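Local coordinates for protein PcaV transcriptional regulator (Streptomyces coelicolor, PDB 4G9Y) that probably binds DNA as a winged helix-turn-helix transcription factor of the MarR family and takes 3,4-dihydroxybenzoate as a ligand, at residues Asn29-Glu34 with Ala114-Val119; Gly80-Val85 with Ser94-Thr99; Ser38-Val43 with Ala70-Arg75. One frame throughout, in Å; residues are numbered along the deposited sequence.

Contact 1 of 3, residues Asn29-Glu34 with Ala114-Val119; sequences NTMVSE and ARMNQV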
loop_
_atom_site.group_PDB
_atom_site.type_symbol
_atom_site.label_atom_id
_atom_site.label_comp_id
_atom_site.label_asym_id
_atom_site.label_seq_id
_atom_site.Cartn_x
_atom_site.Cartn_y
_atom_site.Cartn_z
ATOM N N ASN A 29 11.528 8.127 -0.750
ATOM C CA ASN A 29 11.626 9.179 -1.739
ATOM C C ASN A 29 12.460 10.372 -1.272
ATOM O O ASN A 29 13.133 11.014 -2.074
ATOM C CB ASN A 29 10.233 9.591 -2.246
ATOM C CG ASN A 29 9.682 8.599 -3.251
ATOM O OD1 ASN A 29 9.976 8.684 -4.441
ATOM N ND2 ASN A 29 8.930 7.614 -2.771
ATOM N N THR A 30 12.461 10.652 0.023
ATOM C CA THR A 30 13.225 11.801 0.496
ATOM C C THR A 30 14.656 11.434 0.911
ATOM O O THR A 30 15.545 12.263 0.847
ATOM C CB THR A 30 12.516 12.530 1.648
ATOM O OG1 THR A 30 12.360 11.632 2.736
ATOM C CG2 THR A 30 11.132 13.029 1.222
ATOM N N MET A 31 14.894 10.195 1.316
ATOM C CA MET A 31 16.213 9.836 1.835
ATOM C C MET A 31 16.990 8.834 0.972
ATOM O O MET A 31 18.191 8.626 1.171
ATOM C CB MET A 31 16.096 9.281 3.258
ATOM C CG MET A 31 15.656 10.305 4.292
ATOM S SD MET A 31 15.653 9.517 5.909
ATOM C CE MET A 31 17.414 9.181 6.128
ATOM N N VAL A 32 16.309 8.174 0.050
ATOM C CA VAL A 32 16.996 7.181 -0.769
ATOM C C VAL A 32 17.116 7.681 -2.192
ATOM O O VAL A 32 18.211 7.982 -2.646
ATOM C CB VAL A 32 16.310 5.815 -0.743
ATOM C CG1 VAL A 32 17.038 4.848 -1.661
ATOM C CG2 VAL A 32 16.262 5.265 0.711
ATOM N N SER A 33 15.983 7.794 -2.878
ATOM C CA SER A 33 15.972 8.248 -4.256
ATOM C C SER A 33 14.576 8.614 -4.733
ATOM O O SER A 33 13.608 7.896 -4.486
ATOM C CB SER A 33 16.531 7.166 -5.179
ATOM O OG SER A 33 16.459 7.606 -6.526
ATOM N N GLU A 34 14.488 9.728 -5.443
ATOM C CA GLU A 34 13.253 10.122 -6.101
ATOM C C GLU A 34 13.176 9.490 -7.485
ATOM O O GLU A 34 12.140 9.551 -8.141
ATOM C CB GLU A 34 13.184 11.647 -6.223
ATOM C CG GLU A 34 12.971 12.368 -4.899
ATOM C CD GLU A 34 13.184 13.871 -5.003
ATOM O OE1 GLU A 34 13.434 14.363 -6.122
ATOM O OE2 GLU A 34 13.108 14.559 -3.963
ATOM N N ALA A 114 20.115 1.723 4.186
ATOM C CA ALA A 114 20.448 1.326 5.548
ATOM C C ALA A 114 20.229 2.493 6.515
ATOM O O ALA A 114 19.675 2.329 7.604
ATOM C CB ALA A 114 21.897 0.829 5.621
ATOM N N ARG A 115 20.662 3.676 6.106
ATOM C CA ARG A 115 20.488 4.867 6.916
ATOM C C ARG A 115 19.004 5.216 7.044
ATOM O O ARG A 115 18.523 5.598 8.124
ATOM C CB ARG A 115 21.282 6.032 6.312
ATOM C CG ARG A 115 21.370 7.272 7.189
ATOM C CD ARG A 115 22.819 7.723 7.375
ATOM N NE ARG A 115 23.470 8.040 6.106
ATOM C CZ ARG A 115 24.504 7.376 5.595
ATOM N NH1 ARG A 115 25.036 6.344 6.240
ATOM N NH2 ARG A 115 25.012 7.751 4.431
ATOM N N MET A 116 18.280 5.078 5.940
ATOM C CA MET A 116 16.871 5.438 5.920
ATOM C C MET A 116 16.054 4.563 6.860
ATOM O O MET A 116 15.216 5.062 7.613
ATOM C CB MET A 116 16.305 5.367 4.500
ATOM C CG MET A 116 14.836 5.749 4.426
ATOM S SD MET A 116 13.767 4.306 4.647
ATOM C CE MET A 116 14.127 3.351 3.160
ATOM N N ASN A 117 16.285 3.259 6.815
ATOM C CA ASN A 117 15.570 2.348 7.703
ATOM C C ASN A 117 15.911 2.532 9.182
ATOM O O ASN A 117 15.068 2.326 10.045
ATOM C CB ASN A 117 15.775 0.895 7.274
ATOM C CG ASN A 117 14.942 0.545 6.075
ATOM O OD1 ASN A 117 13.756 0.904 5.998
ATOM N ND2 ASN A 117 15.552 -0.116 5.108
ATOM N N GLN A 118 17.140 2.927 9.472
ATOM C CA GLN A 118 17.519 3.265 10.841
ATOM C C GLN A 118 16.772 4.524 11.303
ATOM O O GLN A 118 16.263 4.581 12.417
ATOM C CB GLN A 118 19.039 3.449 10.936
ATOM C CG GLN A 118 19.479 4.438 12.000
ATOM C CD GLN A 118 20.978 4.411 12.230
ATOM O OE1 GLN A 118 21.712 3.702 11.538
ATOM N NE2 GLN A 118 21.441 5.182 13.209
ATOM N N VAL A 119 16.693 5.531 10.438
ATOM C CA VAL A 119 15.906 6.727 10.738
ATOM C C VAL A 119 14.394 6.441 10.889
ATOM O O VAL A 119 13.728 6.981 11.771
ATOM C CB VAL A 119 16.180 7.839 9.689
ATOM C CG1 VAL A 119 15.175 8.980 9.803
ATOM C CG2 VAL A 119 17.606 8.353 9.831
#
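M31 reaches across from the last turn of helix 13-31 to M116 and V119, in the part of this MarR-family fold where the first helix comes against the long helix 100-121. The case illustrates how flexible thioether chains can pack the end of one helix against another by van der Waals contacts, with hydrogen bonds nearby but not between these side chains. The first atom of the M31 side chain, CB, faces the opposite helix and sits 3.9 Å from CG of M116. CG of M31 lies anti to the carbonyl carbon (chi1 -67°), and from there the chain runs on extended to SD, which comes 4.0 Å from V119 CG1 and nearly as close to M116 CG. A bend at chi3 (66°) then turns the methyl group inward. CE ends over the helix backbone, 3.8 Å from M116 CA, and equally near V119 CG2. An alanine at M31 would keep the CB contact but would probably open a gap above the M116 backbone and leave both V119 methyls without their sulfur and methyl partners. M116 answers with a chain folded at chi2 and chi3, whose CB meets V32 CG2; the two side chains cross at about a right angle. M116 also touches H24, L27 and W28, so it fills the space between the two helices beside a residue of the 3,4-dihydroxybenzoate site. The next residue, N117, accepts a hydrogen bond from H24 NE2 through its OD1 and packs on P13 of the second subunit. V32 in turn rests on L109 and I113, while its carbonyl oxygen receives a hydrogen bond from R112 NE. At the tip of the folded thioether, V32 CG2 lies 3.8 Å from M116 CE.

Contact 2 of 3, residues Gly80-Val85 with Ser94-Thr99; sequences GLLDKV and SLLRLT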
loop_
_atom_site.group_PDB
_atom_site.type_symbol
_atom_site.label_atom_id
_atom_site.label_comp_id
_atom_site.label_asym_id
_atom_site.label_seq_id
_atom_site.Cartn_x
_atom_site.Cartn_y
_atom_site.Cartn_z
ATOM N N GLY A 80 21.048 2.885 -18.349
ATOM C CA GLY A 80 22.396 2.360 -18.457
ATOM C C GLY A 80 22.830 1.603 -17.213
ATOM O O GLY A 80 24.032 1.532 -16.916
ATOM N N LEU A 81 21.869 1.022 -16.495
ATOM C CA LEU A 81 22.177 0.324 -15.247
ATOM C C LEU A 81 22.200 -1.184 -15.400
ATOM O O LEU A 81 22.728 -1.889 -14.538
ATOM C CB LEU A 81 21.181 0.703 -14.146
ATOM C CG LEU A 81 21.134 2.204 -13.868
ATOM C CD1 LEU A 81 20.188 2.497 -12.716
ATOM C CD2 LEU A 81 22.516 2.758 -13.584
ATOM N N LEU A 82 21.602 -1.689 -16.474
ATOM C CA LEU A 82 21.672 -3.119 -16.750
ATOM C C LEU A 82 21.661 -3.409 -18.235
ATOM O O LEU A 82 21.189 -2.594 -19.033
ATOM C CB LEU A 82 20.571 -3.909 -16.010
ATOM C CG LEU A 82 19.070 -3.859 -16.305
ATOM C CD1 LEU A 82 18.694 -4.424 -17.668
ATOM C CD2 LEU A 82 18.326 -4.636 -15.216
ATOM N N ASP A 83 22.196 -4.569 -18.595
ATOM C CA ASP A 83 22.179 -5.049 -19.972
ATOM C C ASP A 83 21.379 -6.343 -20.061
ATOM O O ASP A 83 21.278 -7.097 -19.095
ATOM C CB ASP A 83 23.597 -5.289 -20.490
ATOM C CG ASP A 83 24.349 -3.983 -20.771
ATOM O OD1 ASP A 83 23.690 -2.963 -21.093
ATOM O OD2 ASP A 83 25.595 -3.970 -20.660
ATOM N N LYS A 84 20.826 -6.595 -21.235
ATOM C CA LYS A 84 19.941 -7.726 -21.453
ATOM C C LYS A 84 20.456 -8.452 -22.678
ATOM O O LYS A 84 20.682 -7.837 -23.718
ATOM C CB LYS A 84 18.517 -7.210 -21.672
ATOM C CG LYS A 84 17.454 -8.252 -21.986
ATOM C CD LYS A 84 16.070 -7.617 -21.835
ATOM C CE LYS A 84 14.940 -8.571 -22.181
ATOM N NZ LYS A 84 13.609 -7.984 -21.843
ATOM N N VAL A 85 20.683 -9.752 -22.543
ATOM C CA VAL A 85 21.190 -10.568 -23.644
ATOM C C VAL A 85 20.257 -11.755 -23.864
ATOM O O VAL A 85 19.855 -12.409 -22.915
ATOM C CB VAL A 85 22.607 -11.103 -23.327
ATOM C CG1 VAL A 85 22.996 -12.207 -24.283
ATOM C CG2 VAL A 85 23.624 -9.984 -23.363
ATOM N N SER A 94 15.932 -14.293 -21.541
ATOM C CA SER A 94 16.875 -13.184 -21.651
ATOM C C SER A 94 17.698 -13.082 -20.379
ATOM O O SER A 94 17.140 -13.062 -19.290
ATOM C CB SER A 94 16.127 -11.868 -21.871
ATOM O OG SER A 94 15.217 -11.956 -22.956
ATOM N N LEU A 95 19.017 -12.999 -20.519
ATOM C CA LEU A 95 19.898 -12.911 -19.358
ATOM C C LEU A 95 20.172 -11.452 -19.021
ATOM O O LEU A 95 20.429 -10.653 -19.915
ATOM C CB LEU A 95 21.210 -13.625 -19.652
ATOM C CG LEU A 95 21.042 -15.021 -20.254
ATOM C CD1 LEU A 95 22.395 -15.684 -20.455
ATOM C CD2 LEU A 95 20.141 -15.871 -19.368
ATOM N N LEU A 96 20.118 -11.114 -17.735
ATOM C CA LEU A 96 20.290 -9.738 -17.287
ATOM C C LEU A 96 21.578 -9.619 -16.503
ATOM O O LEU A 96 21.910 -10.496 -15.707
ATOM C CB LEU A 96 19.129 -9.325 -16.372
ATOM C CG LEU A 96 17.726 -9.518 -16.939
ATOM C CD1 LEU A 96 16.682 -9.107 -15.911
ATOM C CD2 LEU A 96 17.573 -8.719 -18.238
ATOM N N ARG A 97 22.293 -8.523 -16.704
ATOM C CA ARG A 97 23.526 -8.292 -15.976
ATOM C C ARG A 97 23.663 -6.797 -15.699
ATOM O O ARG A 97 23.335 -5.986 -16.558
ATOM C CB ARG A 97 24.681 -8.786 -16.837
ATOM C CG ARG A 97 26.018 -8.787 -16.169
ATOM C CD ARG A 97 27.029 -9.475 -17.071
ATOM N NE ARG A 97 26.617 -10.846 -17.369
ATOM C CZ ARG A 97 26.989 -11.908 -16.660
ATOM N NH1 ARG A 97 27.792 -11.767 -15.610
ATOM N NH2 ARG A 97 26.561 -13.114 -17.004
ATOM N N LEU A 98 24.129 -6.422 -14.507
ATOM C CA LEU A 98 24.336 -5.000 -14.208
ATOM C C LEU A 98 25.502 -4.444 -15.013
ATOM O O LEU A 98 26.430 -5.173 -15.338
ATOM C CB LEU A 98 24.618 -4.789 -12.727
ATOM C CG LEU A 98 23.453 -5.198 -11.825
ATOM C CD1 LEU A 98 23.704 -4.718 -10.435
ATOM C CD2 LEU A 98 22.169 -4.601 -12.370
ATOM N N THR A 99 25.443 -3.157 -15.333
ATOM C CA THR A 99 26.571 -2.468 -15.936
ATOM C C THR A 99 27.452 -1.987 -14.795
ATOM O O THR A 99 27.056 -2.082 -13.633
ATOM C CB THR A 99 26.095 -1.249 -16.731
ATOM O OG1 THR A 99 25.423 -0.339 -15.845
ATOM C CG2 THR A 99 25.134 -1.674 -17.839
#
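An antiparallel beta hairpin, strands 82-86 and 94-98, forms the wing of the winged helix-turn-helix, set between helix 66-78 and helix 100-121; S94 and L96 bond on through their backbones to Q55 and L53. D83 with R97 and V85 with L95 are hydrogen-bonded pairs, each bonded in both directions. D83 N lies 2.7 Å from R97 O, nearly straight at 174°, and V85 N gives to L95 O at 2.8 Å. Between them K84 and L96 make a non-hydrogen-bonded pair with side chains parallel on one face of the sheet, K84 CG lying 3.8 Å from L96 CD2. Farther out, K84 CE passes S94 OG at 3.5 Å, while NZ finds its hydrogen bond at Q55. L82 and L96 turn to V73 of helix 66-78, and L98 to L44, L47 and V48.

At the open end, G80 closes helix 66-78 in a Schellman motif with positive phi, and T99 N gives a hydrogen bond to L81 O from above the carbonyl plane. T99 OG1, between the backbone N and carbonyl carbon (chi1 61°), donates to G80 O at 2.6 Å and caps G102 N. One hydroxyl thus gives its proton to the end of one helix and its oxygen to the start of the next, which ties the base of the wing to both.

Contact 3 of 3, residues Ser38-Val43 with Ala70-Arg75; sequences SPQYAV and AEVVSR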
loop_
_atom_site.group_PDB
_atom_site.type_symbol
_atom_site.label_atom_id
_atom_site.label_comp_id
_atom_site.label_asym_id
_atom_site.label_seq_id
_atom_site.Cartn_x
_atom_site.Cartn_y
_atom_site.Cartn_z
ATOM N N SER A 38 11.827 1.358 -5.048
ATOM C CA SER A 38 12.101 0.152 -4.284
ATOM C C SER A 38 12.156 -1.143 -5.144
ATOM O O SER A 38 13.099 -1.926 -5.010
ATOM C CB SER A 38 11.092 0.025 -3.130
ATOM O OG SER A 38 11.518 -0.949 -2.207
ATOM N N PRO A 39 11.160 -1.366 -6.029
ATOM C CA PRO A 39 11.237 -2.555 -6.894
ATOM C C PRO A 39 12.434 -2.516 -7.855
ATOM O O PRO A 39 13.051 -3.548 -8.113
ATOM C CB PRO A 39 9.927 -2.485 -7.693
ATOM C CG PRO A 39 8.996 -1.692 -6.814
ATOM C CD PRO A 39 9.890 -0.638 -6.236
ATOM N N GLN A 40 12.764 -1.341 -8.370
ATOM C CA GLN A 40 13.924 -1.228 -9.233
ATOM C C GLN A 40 15.188 -1.596 -8.479
ATOM O O GLN A 40 16.042 -2.327 -8.993
ATOM C CB GLN A 40 14.034 0.181 -9.817
ATOM C CG GLN A 40 12.942 0.482 -10.827
ATOM C CD GLN A 40 12.835 1.961 -11.169
ATOM O OE1 GLN A 40 13.651 2.769 -10.736
ATOM N NE2 GLN A 40 11.825 2.315 -11.966
ATOM N N TYR A 41 15.310 -1.097 -7.254
ATOM C CA TYR A 41 16.475 -1.436 -6.448
ATOM C C TYR A 41 16.539 -2.939 -6.157
ATOM O O TYR A 41 17.620 -3.535 -6.158
ATOM C CB TYR A 41 16.511 -0.628 -5.137
ATOM C CG TYR A 41 17.652 -1.066 -4.268
ATOM C CD1 TYR A 41 18.924 -0.536 -4.435
ATOM C CD2 TYR A 41 17.470 -2.057 -3.308
ATOM C CE1 TYR A 41 19.990 -0.972 -3.641
ATOM C CE2 TYR A 41 18.521 -2.502 -2.531
ATOM C CZ TYR A 41 19.773 -1.957 -2.694
ATOM O OH TYR A 41 20.795 -2.420 -1.892
ATOM N N ALA A 42 15.388 -3.549 -5.877
ATOM C CA ALA A 42 15.355 -4.986 -5.619
ATOM C C ALA A 42 15.902 -5.786 -6.802
ATOM O O ALA A 42 16.584 -6.812 -6.622
ATOM C CB ALA A 42 13.923 -5.450 -5.258
ATOM N N VAL A 43 15.623 -5.312 -8.010
ATOM C CA VAL A 43 16.163 -5.957 -9.213
ATOM C C VAL A 43 17.688 -5.809 -9.298
ATOM O O VAL A 43 18.400 -6.779 -9.562
ATOM C CB VAL A 43 15.468 -5.423 -10.496
ATOM C CG1 VAL A 43 16.160 -5.937 -11.751
ATOM C CG2 VAL A 43 14.006 -5.834 -10.488
ATOM N N ALA A 70 9.121 -6.628 -16.739
ATOM C CA ALA A 70 9.436 -6.113 -18.071
ATOM C C ALA A 70 9.594 -4.600 -18.047
ATOM O O ALA A 70 10.524 -4.046 -18.635
ATOM C CB ALA A 70 8.355 -6.515 -19.068
ATOM N N GLU A 71 8.683 -3.925 -17.357
ATOM C CA GLU A 71 8.749 -2.476 -17.248
ATOM C C GLU A 71 9.977 -2.013 -16.446
ATOM O O GLU A 71 10.676 -1.083 -16.846
ATOM C CB GLU A 71 7.455 -1.943 -16.629
ATOM C CG GLU A 71 7.536 -0.513 -16.127
ATOM C CD GLU A 71 6.499 -0.222 -15.057
ATOM O OE1 GLU A 71 5.391 -0.798 -15.119
ATOM O OE2 GLU A 71 6.800 0.572 -14.141
ATOM N N VAL A 72 10.235 -2.658 -15.314
ATOM C CA VAL A 72 11.401 -2.320 -14.493
ATOM C C VAL A 72 12.716 -2.505 -15.278
ATOM O O VAL A 72 13.578 -1.620 -15.306
ATOM C CB VAL A 72 11.431 -3.163 -13.201
ATOM C CG1 VAL A 72 12.787 -3.056 -12.515
ATOM C CG2 VAL A 72 10.304 -2.738 -12.258
ATOM N N VAL A 73 12.844 -3.644 -15.943
ATOM C CA VAL A 73 14.042 -3.951 -16.713
ATOM C C VAL A 73 14.254 -2.958 -17.853
ATOM O O VAL A 73 15.377 -2.514 -18.088
ATOM C CB VAL A 73 13.996 -5.391 -17.248
ATOM C CG1 VAL A 73 14.979 -5.585 -18.390
ATOM C CG2 VAL A 73 14.251 -6.371 -16.108
ATOM N N SER A 74 13.177 -2.589 -18.543
ATOM C CA SER A 74 13.277 -1.594 -19.614
ATOM C C SER A 74 13.794 -0.255 -19.088
ATOM O O SER A 74 14.653 0.397 -19.708
ATOM C CB SER A 74 11.922 -1.405 -20.304
ATOM O OG SER A 74 11.954 -0.291 -21.179
ATOM N N ARG A 75 13.274 0.158 -17.936
ATOM C CA ARG A 75 13.684 1.425 -17.349
ATOM C C ARG A 75 15.137 1.411 -16.882
ATOM O O ARG A 75 15.876 2.331 -17.170
ATOM C CB ARG A 75 12.744 1.832 -16.210
ATOM C CG ARG A 75 11.383 2.248 -16.732
ATOM C CD ARG A 75 10.440 2.703 -15.641
ATOM N NE ARG A 75 9.093 2.885 -16.178
ATOM C CZ ARG A 75 8.009 3.097 -15.438
ATOM N NH1 ARG A 75 8.104 3.157 -14.115
ATOM N NH2 ARG A 75 6.827 3.247 -16.022
HETATM O O HOH W 1 9.427 0.743 -13.128
#
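P39 opens the contact, its carbonyl oxygen 4.4 Å from V72 CG1, one residue after S38 of the 3,4-dihydroxybenzoate site. Here helix 38-49 meets helix 66-78, which by its place in the winged helix-turn-helix is probably the recognition helix; the short axes pass 9.9 Å apart at 76°. Next, Q40 lays its CG 3.9 Å from V72 CG1 and runs on extended, its amide nitrogen ending at the edge of the R75 guanidinium with the two planes almost perpendicular (89°). Y41 turns the other way, onto H106 and W28. V43 completes the apolar part: its CG2 meets V72 CG1 at 3.6 Å, and the V43 and V72 side chains lie alongside, pointing opposite ways. I69, L76 and V58 pack around V43.

Polar groups collect beside Q40. A water accepts from Q40 NE2 at 3.1 Å and donates to E71 OE2 at 2.8 Å. That carboxylate lies over one face of the R75 guanidinium, toward its rim, with E71 OE2 2.9 Å from R75 NH1, a salt bridge of charges alone. Because T37 N holds Q40 OE1, the amide is gripped at both ends, and its rotation is probably fixed with nitrogen toward the charged pair.

Overall arrangement
The three contacts string along one MarR-type unit, from the region near the subunit interface to the wing. Contact 1 closes a long loop of chain within which both others are nested. Contacts 2 and 3 follow in series, their centres 11 Å apart, and share a core: V73 of helix 66-78 receives L96 CD1 at 3.7 Å from its CG2. Contact 1 stands farther off, about 26 Å from contact 2 and 18 Å from contact 3, centre to centre. Two of them adjoin residues of the 3,4-dihydroxybenzoate site, which holds no ligand in this chain: S38 begins segment 38-43 of contact 3, and the M116 side chain of contact 1 lies about 4 Å from that of H24. The wing lies away from it.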